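Local atomic coordinates of HcgB (Methanococcus maripaludis, PDB entry 5D5P), a protein that probably acts as a guanylyltransferase, attaching GMP from GTP to the pyridinol precursor during biosynthesis of the iron-guanylylpyridinol cofactor of [Fe]-hydrogenase. Residues Leu87-Ser92 and Asp96-Arg101; Ser32-Ala37 and Leu113-Lys118. All coordinates share one frame; numbering follows the deposited sequence.

Contact 1: residues Leu87-Ser92 and Asp96-Arg101; sequences LIAVDS and DLIITR
The chain reverses after helix 81-92, and the helix packs on the strand that follows it: this is the basis of the contact between 87-92 and 96-101, where Ala89 and Val90, in the last turn of the helix, both meet one residue, Ile98, near the start of strand 97-103. The backbones come nearest at Ala89 and Ile98, with a CA to CA distance of 6.9 Å, which is close enough for so short a side chain to reach the strand. Ile98 CG1 stands anti to the carbonyl carbon and its CG2 anti to the backbone N (chi1 -70°); this rotamer spreads the two branches beneath Ala89, and Ala89 CB lies 3.9 Å from both Ile98 CG1 and Ile98 CG2. A chi2 of 77° swings Ile98 CD1 to the side of Val90, where it comes within 3.8 Å of Val90 CG2, the two side chains crossing at about a right angle.

In topology this is the return half of a beta-alpha-beta crossover: strand 64-67 leads to helix 81-92, which passes back to the parallel strand 97-103 with strand 39-43 lying between them. Ala89 accordingly also touches Thr41 of that middle strand. Cutting Ile98 back to an alanine removes CG1, CG2 and CD1 together, and is likely to leave a gap under the helix end, with Val90 CG2 and Ala89 CB lacking their partner on this strand.

No hydrogen bond links the two segments. One polar bond lies within the helix end, where Ser92 OG donates to Ile88 O over 2.7 Å, tilted 32° from the carbonyl plane, and thus takes up a carbonyl of the final turn. Farther along the strand, Thr100 OG1 is hydrogen-bonded to Ala82 O, near the beginning of the same helix.

Contact 2: residues Ser32-Ala37 and Leu113-Lys118; sequences STIKSA and LLIMDK
Thr33 and Asp117 mark the nearest approach of the two backbones, their CA atoms 7.6 Å apart, where the end of helix 24-35 passes over strand 111-117. At this spacing the side chains meet loosely, and they do so in two places. Ile34 reaches across with its longer branch: CG1 is anti to the carbonyl carbon (chi1 -70°) and the chain then runs on extended, and it is this extended chain, not the first bond, that brings CG1 and CD1 up to Ile115. Ile115 answers with its short branch, and its CG2 lies 4.3 Å from Ile34 CG1 and 4.4 Å from Ile34 CD1, a methyl set against the flank of an extended side chain.

Two residues farther along the strand, on the same face, Asp117 offers its CB to the methyl of Thr33, with Thr33 CG2 to Asp117 CB at 4.2 Å. Both residues present carbon here and spend their polar atoms otherwise. Thr33 OG1 is hydrogen-bonded to Ala29 O, one turn back in its own helix. The carboxylate of Asp117 is divided between two partners, OD1 accepting from Lys119 N in an Asx turn and OD2 forming a salt bridge with Arg121, so the buried acid is held at the turn into the next strand.

Around this pair of contacts, Ile115 is also covered by Leu146 and Leu150 of helix 138-151, and Ile34 by Ile153 and Ile155 just beyond it, while strands 97-103 and 122-128 flank strand 111-117 on either side in the sheet.

How the contacts relate
Both contacts pack on the same mixed sheet, from opposite faces, and are largely buried, with Val90 in contact 1 and Thr33 in contact 2 the partly exposed members. Contact 1 seats helix 81-92 on strand 97-103, and contact 2 brings helix 24-35 to the neighbouring antiparallel strand 111-117; their centres lie about 10 Å apart. Backbone hydrogen bonds, probably Ile98 N to Met116 O and Thr100 O to Leu114 N, both 2.9 Å, join the strands. Contact 1 is local in sequence and wholly apolar; contact 2 closes a long loop containing contact 1 and adds carbon atoms of polar residues. Along strand 111-117 Ile115 faces helix 24-35, whereas Met116, on the other face, touches Leu87 of helix 81-92.

Contact 1: residues Leu87-Ser92 and Asp96-Arg101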
ATOM      1  N   LEU A  87       0.405 -13.700   0.403  1.00 18.00           N
ATOM      2  CA  LEU A  87       1.246 -14.686  -0.264  1.00 21.05           C
ATOM      3  C   LEU A  87       1.125 -16.053   0.367  1.00 20.44           C
ATOM      4  O   LEU A  87       1.287 -17.068  -0.313  1.00 21.01           O
ATOM      5  CB  LEU A  87       2.709 -14.232  -0.256  1.00 20.84           C
ATOM      6  CG  LEU A  87       2.877 -13.007  -1.162  1.00 20.92           C
ATOM      7  CD1 LEU A  87       4.290 -12.478  -1.012  1.00 21.45           C
ATOM      8  CD2 LEU A  87       2.600 -13.412  -2.626  1.00 21.15           C
ATOM      9  N   ILE A  88       0.810 -16.115   1.660  1.00 19.93           N
ATOM     10  CA  ILE A  88       0.537 -17.432   2.249  1.00 19.00           C
ATOM     11  C   ILE A  88      -0.640 -18.077   1.545  1.00 19.45           C
ATOM     12  O   ILE A  88      -0.607 -19.270   1.229  1.00 23.18           O
ATOM     13  CB  ILE A  88       0.231 -17.335   3.761  1.00 19.79           C
ATOM     14  CG1 ILE A  88       1.489 -16.927   4.491  1.00 22.37           C
ATOM     15  CG2 ILE A  88      -0.280 -18.672   4.294  1.00 24.81           C
ATOM     16  CD1 ILE A  88       1.272 -16.601   5.975  1.00 22.32           C
ATOM     17  N   ALA A  89      -1.685 -17.287   1.277  1.00 20.83           N
ATOM     18  CA  ALA A  89      -2.846 -17.842   0.586  1.00 23.95           C
ATOM     19  C   ALA A  89      -2.495 -18.205  -0.860  1.00 23.24           C
ATOM     20  O   ALA A  89      -2.841 -19.279  -1.349  1.00 25.59           O
ATOM     21  CB  ALA A  89      -4.043 -16.849   0.636  1.00 20.30           C
ATOM     22  N   VAL A  90      -1.791 -17.313  -1.540  1.00 21.86           N
ATOM     23  CA  VAL A  90      -1.315 -17.609  -2.891  1.00 21.85           C
ATOM     24  C   VAL A  90      -0.504 -18.911  -2.994  1.00 23.27           C
ATOM     25  O   VAL A  90      -0.744 -19.740  -3.902  1.00 24.29           O
ATOM     26  CB  VAL A  90      -0.465 -16.449  -3.435  1.00 23.27           C
ATOM     27  CG1 VAL A  90       0.292 -16.866  -4.714  1.00 25.84           C
ATOM     28  CG2 VAL A  90      -1.345 -15.231  -3.665  1.00 22.85           C
ATOM     29  N   ASP A  91       0.416 -19.123  -2.059  1.00 20.92           N
ATOM     30  CA  ASP A  91       1.372 -20.216  -2.203  1.00 21.30           C
ATOM     31  C   ASP A  91       0.867 -21.544  -1.681  1.00 22.67           C
ATOM     32  O   ASP A  91       1.432 -22.582  -1.988  1.00 24.34           O
ATOM     33  CB  ASP A  91       2.684 -19.847  -1.502  1.00 23.25           C
ATOM     34  CG  ASP A  91       3.387 -18.697  -2.201  1.00 27.86           C
ATOM     35  OD1 ASP A  91       3.014 -18.383  -3.359  1.00 28.40           O
ATOM     36  OD2 ASP A  91       4.288 -18.084  -1.603  1.00 29.40           O
ATOM     37  N   SER A  92      -0.206 -21.518  -0.898  1.00 24.51           N
ATOM     38  CA  SER A  92      -0.632 -22.742  -0.252  1.00 23.87           C
ATOM     39  C   SER A  92      -1.995 -23.226  -0.738  1.00 26.95           C
ATOM     40  O   SER A  92      -2.457 -24.273  -0.297  1.00 28.95           O
ATOM     41  CB  SER A  92      -0.650 -22.545   1.282  1.00 27.64           C
ATOM     42  OG  SER A  92      -1.702 -21.653   1.659  1.00 29.64           O
ATOM     43  N   ASP A  96      -8.190 -18.174  -7.082  1.00 28.85           N
ATOM     44  CA  ASP A  96      -8.097 -17.290  -8.256  1.00 31.38           C
ATOM     45  C   ASP A  96      -7.903 -15.843  -7.839  1.00 28.87           C
ATOM     46  O   ASP A  96      -7.410 -14.999  -8.602  1.00 30.73           O
ATOM     47  CB  ASP A  96      -9.377 -17.333  -9.097  1.00 37.39           C
ATOM     48  CG  ASP A  96      -9.673 -18.691  -9.634  1.00 48.43           C
ATOM     49  OD1 ASP A  96      -8.710 -19.416  -9.962  1.00 53.82           O
ATOM     50  OD2 ASP A  96     -10.871 -19.022  -9.752  1.00 48.94           O
ATOM     51  N   LEU A  97      -8.350 -15.555  -6.630  1.00 23.68           N
ATOM     52  CA  LEU A  97      -8.346 -14.187  -6.125  1.00 22.98           C
ATOM     53  C   LEU A  97      -8.120 -14.259  -4.623  1.00 18.69           C
ATOM     54  O   LEU A  97      -8.701 -15.114  -3.961  1.00 21.95           O
ATOM     55  CB  LEU A  97      -9.681 -13.492  -6.455  1.00 25.20           C
ATOM     56  CG  LEU A  97      -9.674 -11.961  -6.468  1.00 24.78           C
ATOM     57  CD1 LEU A  97      -8.886 -11.411  -7.681  1.00 24.38           C
ATOM     58  CD2 LEU A  97     -11.103 -11.413  -6.414  1.00 24.88           C
ATOM     59  N   ILE A  98      -7.261 -13.389  -4.109  1.00 17.89           N
ATOM     60  CA  ILE A  98      -6.949 -13.360  -2.684  1.00 19.42           C
ATOM     61  C   ILE A  98      -7.246 -11.961  -2.148  1.00 20.02           C
ATOM     62  O   ILE A  98      -6.803 -10.966  -2.711  1.00 22.21           O
ATOM     63  CB  ILE A  98      -5.468 -13.698  -2.402  1.00 21.85           C
ATOM     64  CG1 ILE A  98      -5.185 -15.171  -2.693  1.00 24.35           C
ATOM     65  CG2 ILE A  98      -5.107 -13.413  -0.921  1.00 21.64           C
ATOM     66  CD1 ILE A  98      -5.049 -15.499  -4.186  1.00 25.37           C
ATOM     67  N   ILE A  99      -8.011 -11.895  -1.067  1.00 19.57           N
ATOM     68  CA  ILE A  99      -8.214 -10.616  -0.400  1.00 19.35           C
ATOM     69  C   ILE A  99      -7.533 -10.679   0.935  1.00 20.30           C
ATOM     70  O   ILE A  99      -7.770 -11.610   1.707  1.00 20.55           O
ATOM     71  CB  ILE A  99      -9.703 -10.278  -0.223  1.00 24.90           C
ATOM     72  CG1 ILE A  99     -10.352 -10.246  -1.603  1.00 29.98           C
ATOM     73  CG2 ILE A  99      -9.822  -8.913   0.519  1.00 19.88           C
ATOM     74  CD1 ILE A  99     -11.797 -10.207  -1.548  1.00 38.90           C
ATOM     75  N   THR A 100      -6.616  -9.752   1.165  1.00 17.20           N
ATOM     76  CA  THR A 100      -5.828  -9.781   2.393  1.00 22.10           C
ATOM     77  C   THR A 100      -5.856  -8.445   3.080  1.00 21.92           C
ATOM     78  O   THR A 100      -5.995  -7.410   2.441  1.00 19.52           O
ATOM     79  CB  THR A 100      -4.351 -10.173   2.090  1.00 23.82           C
ATOM     80  OG1 THR A 100      -3.605 -10.164   3.303  1.00 23.38           O
ATOM     81  CG2 THR A 100      -3.711  -9.178   1.102  1.00 24.25           C
ATOM     82  N   ARG A 101      -5.734  -8.458   4.404  1.00 20.83           N
ATOM     83  CA  ARG A 101      -5.668  -7.212   5.119  1.00 24.80           C
ATOM     84  C   ARG A 101      -4.717  -7.412   6.274  1.00 26.85           C
ATOM     85  O   ARG A 101      -4.675  -8.494   6.837  1.00 31.00           O
ATOM     86  CB  ARG A 101      -7.052  -6.818   5.615  1.00 30.56           C
ATOM     87  CG  ARG A 101      -7.071  -5.586   6.417  1.00 38.51           C
ATOM     88  CD  ARG A 101      -8.331  -5.445   7.222  1.00 37.06           C
ATOM     89  NE  ARG A 101      -8.345  -4.093   7.734  1.00 38.40           N
ATOM     90  CZ  ARG A 101      -8.219  -3.756   9.005  1.00 38.89           C
ATOM     91  NH1 ARG A 101      -8.041  -4.684   9.944  1.00 40.47           N
ATOM     92  NH2 ARG A 101      -8.262  -2.474   9.317  1.00 37.95           N
TER

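Contact 2: residues Ser32-Ala37 and Leu113-Lys118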
ATOM      1  N   SER A  32     -11.976  -7.713 -15.019  1.00 31.57           N
ATOM      2  CA  SER A  32     -12.289  -9.038 -15.534  1.00 32.25           C
ATOM      3  C   SER A  32     -11.756 -10.150 -14.630  1.00 30.03           C
ATOM      4  O   SER A  32     -12.438 -11.129 -14.365  1.00 33.57           O
ATOM      5  CB  SER A  32     -11.733  -9.191 -16.953  1.00 36.58           C
ATOM      6  OG  SER A  32     -12.020 -10.475 -17.461  1.00 39.67           O
ATOM      7  N   THR A  33     -10.533  -9.967 -14.145  1.00 24.70           N
ATOM      8  CA  THR A  33      -9.887 -10.903 -13.258  1.00 22.08           C
ATOM      9  C   THR A  33     -10.662 -11.057 -11.970  1.00 25.93           C
ATOM     10  O   THR A  33     -10.800 -12.160 -11.450  1.00 27.04           O
ATOM     11  CB  THR A  33      -8.459 -10.416 -12.947  1.00 26.77           C
ATOM     12  OG1 THR A  33      -7.717 -10.391 -14.174  1.00 29.99           O
ATOM     13  CG2 THR A  33      -7.769 -11.335 -11.956  1.00 26.55           C
ATOM     14  N   ILE A  34     -11.136  -9.933 -11.438  1.00 26.40           N
ATOM     15  CA  ILE A  34     -11.900  -9.940 -10.185  1.00 23.65           C
ATOM     16  C   ILE A  34     -13.269 -10.585 -10.403  1.00 24.78           C
ATOM     17  O   ILE A  34     -13.684 -11.453  -9.637  1.00 27.47           O
ATOM     18  CB  ILE A  34     -12.064  -8.503  -9.591  1.00 24.71           C
ATOM     19  CG1 ILE A  34     -10.718  -7.989  -9.062  1.00 23.89           C
ATOM     20  CG2 ILE A  34     -13.116  -8.487  -8.485  1.00 23.11           C
ATOM     21  CD1 ILE A  34     -10.695  -6.508  -8.667  1.00 26.03           C
ATOM     22  N   LYS A  35     -13.971 -10.173 -11.451  1.00 25.89           N
ATOM     23  CA  LYS A  35     -15.345 -10.645 -11.658  1.00 31.04           C
ATOM     24  C   LYS A  35     -15.395 -12.112 -12.085  1.00 33.35           C
ATOM     25  O   LYS A  35     -16.387 -12.787 -11.842  1.00 34.58           O
ATOM     26  CB  LYS A  35     -16.063  -9.748 -12.665  1.00 34.87           C
ATOM     27  CG  LYS A  35     -16.315  -8.346 -12.126  1.00 38.20           C
ATOM     28  CD  LYS A  35     -16.919  -7.443 -13.191  1.00 44.48           C
ATOM     29  CE  LYS A  35     -17.390  -6.113 -12.619  1.00 48.97           C
ATOM     30  NZ  LYS A  35     -17.599  -5.082 -13.694  1.00 51.00           N
ATOM     31  N   SER A  36     -14.328 -12.608 -12.714  1.00 33.76           N
ATOM     32  CA  SER A  36     -14.355 -13.970 -13.239  0.66 34.82           C
ATOM     33  C   SER A  36     -13.798 -14.983 -12.245  1.00 32.37           C
ATOM     34  O   SER A  36     -13.789 -16.183 -12.525  1.00 37.09           O
ATOM     35  CB  SER A  36     -13.584 -14.061 -14.557  0.66 35.85           C
ATOM     36  OG  SER A  36     -12.186 -14.044 -14.333  0.66 32.54           O
ATOM     37  N   ALA A  37     -13.348 -14.505 -11.091  1.00 31.95           N
ATOM     38  CA  ALA A  37     -12.779 -15.393 -10.087  1.00 30.18           C
ATOM     39  C   ALA A  37     -13.778 -16.474  -9.672  1.00 33.95           C
ATOM     40  O   ALA A  37     -14.946 -16.166  -9.391  1.00 32.83           O
ATOM     41  CB  ALA A  37     -12.328 -14.578  -8.873  1.00 25.98           C
ATOM     42  N   LEU A 113      -5.313  -3.086   2.854  1.00 19.25           N
ATOM     43  CA  LEU A 113      -6.040  -4.180   2.221  1.00 20.23           C
ATOM     44  C   LEU A 113      -5.546  -4.298   0.769  1.00 20.02           C
ATOM     45  O   LEU A 113      -5.363  -3.302   0.094  1.00 19.50           O
ATOM     46  CB  LEU A 113      -7.572  -3.938   2.269  1.00 20.48           C
ATOM     47  CG  LEU A 113      -8.412  -4.999   1.551  1.00 19.75           C
ATOM     48  CD1 LEU A 113      -9.762  -5.139   2.262  1.00 26.61           C
ATOM     49  CD2 LEU A 113      -8.677  -4.596   0.112  1.00 21.83           C
ATOM     50  N   LEU A 114      -5.323  -5.529   0.308  1.00 19.01           N
ATOM     51  CA  LEU A 114      -4.927  -5.798  -1.073  1.00 18.42           C
ATOM     52  C   LEU A 114      -5.859  -6.816  -1.689  1.00 17.09           C
ATOM     53  O   LEU A 114      -6.357  -7.729  -1.015  1.00 18.95           O
ATOM     54  CB  LEU A 114      -3.493  -6.344  -1.151  1.00 16.96           C
ATOM     55  CG  LEU A 114      -2.371  -5.425  -0.636  1.00 17.94           C
ATOM     56  CD1 LEU A 114      -1.046  -6.225  -0.594  1.00 20.19           C
ATOM     57  CD2 LEU A 114      -2.222  -4.211  -1.529  1.00 18.81           C
ATOM     58  N   ILE A 115      -6.135  -6.633  -2.968  1.00 17.15           N
ATOM     59  CA  ILE A 115      -6.712  -7.693  -3.784  1.00 18.48           C
ATOM     60  C   ILE A 115      -5.620  -8.162  -4.731  1.00 17.70           C
ATOM     61  O   ILE A 115      -5.046  -7.355  -5.478  1.00 19.39           O
ATOM     62  CB  ILE A 115      -7.943  -7.214  -4.557  1.00 19.27           C
ATOM     63  CG1 ILE A 115      -8.951  -6.592  -3.590  1.00 18.69           C
ATOM     64  CG2 ILE A 115      -8.537  -8.370  -5.364  1.00 24.01           C
ATOM     65  CD1 ILE A 115     -10.263  -6.143  -4.288  1.00 20.03           C
ATOM     66  N   MET A 116      -5.282  -9.445  -4.604  1.00 17.39           N
ATOM     67  CA  MET A 116      -4.205 -10.079  -5.342  1.00 19.45           C
ATOM     68  C   MET A 116      -4.729 -11.199  -6.244  1.00 21.17           C
ATOM     69  O   MET A 116      -5.767 -11.813  -5.961  1.00 21.90           O
ATOM     70  CB  MET A 116      -3.172 -10.613  -4.360  1.00 20.56           C
ATOM     71  CG  MET A 116      -2.491  -9.472  -3.578  1.00 17.73           C
ATOM     72  SD  MET A 116      -1.672 -10.092  -2.081  1.00 27.95           S
ATOM     73  CE  MET A 116      -0.499 -11.270  -2.701  1.00 28.25           C
ATOM     74  N   ASP A 117      -4.012 -11.496  -7.328  1.00 21.13           N
ATOM     75  CA  ASP A 117      -4.482 -12.573  -8.190  1.00 26.02           C
ATOM     76  C   ASP A 117      -3.739 -13.874  -7.850  1.00 23.42           C
ATOM     77  O   ASP A 117      -3.021 -13.955  -6.852  1.00 21.57           O
ATOM     78  CB  ASP A 117      -4.330 -12.212  -9.683  1.00 28.84           C
ATOM     79  CG  ASP A 117      -2.910 -12.405 -10.214  1.00 34.25           C
ATOM     80  OD1 ASP A 117      -1.960 -12.544  -9.431  1.00 24.40           O
ATOM     81  OD2 ASP A 117      -2.756 -12.524 -11.449  1.00 45.21           O
ATOM     82  N   LYS A 118      -3.932 -14.887  -8.684  1.00 23.20           N
ATOM     83  CA  LYS A 118      -3.453 -16.230  -8.360  1.00 23.55           C
ATOM     84  C   LYS A 118      -1.946 -16.347  -8.288  1.00 24.11           C
ATOM     85  O   LYS A 118      -1.443 -17.320  -7.727  1.00 25.41           O
ATOM     86  CB  LYS A 118      -4.001 -17.231  -9.383  1.00 28.62           C
ATOM     87  CG  LYS A 118      -3.607 -16.885 -10.798  1.00 37.61           C
ATOM     88  CD  LYS A 118      -4.172 -17.887 -11.803  1.00 43.89           C
ATOM     89  CE  LYS A 118      -3.943 -17.399 -13.228  1.00 47.23           C
ATOM     90  NZ  LYS A 118      -2.501 -17.124 -13.477  1.00 46.85           N
TER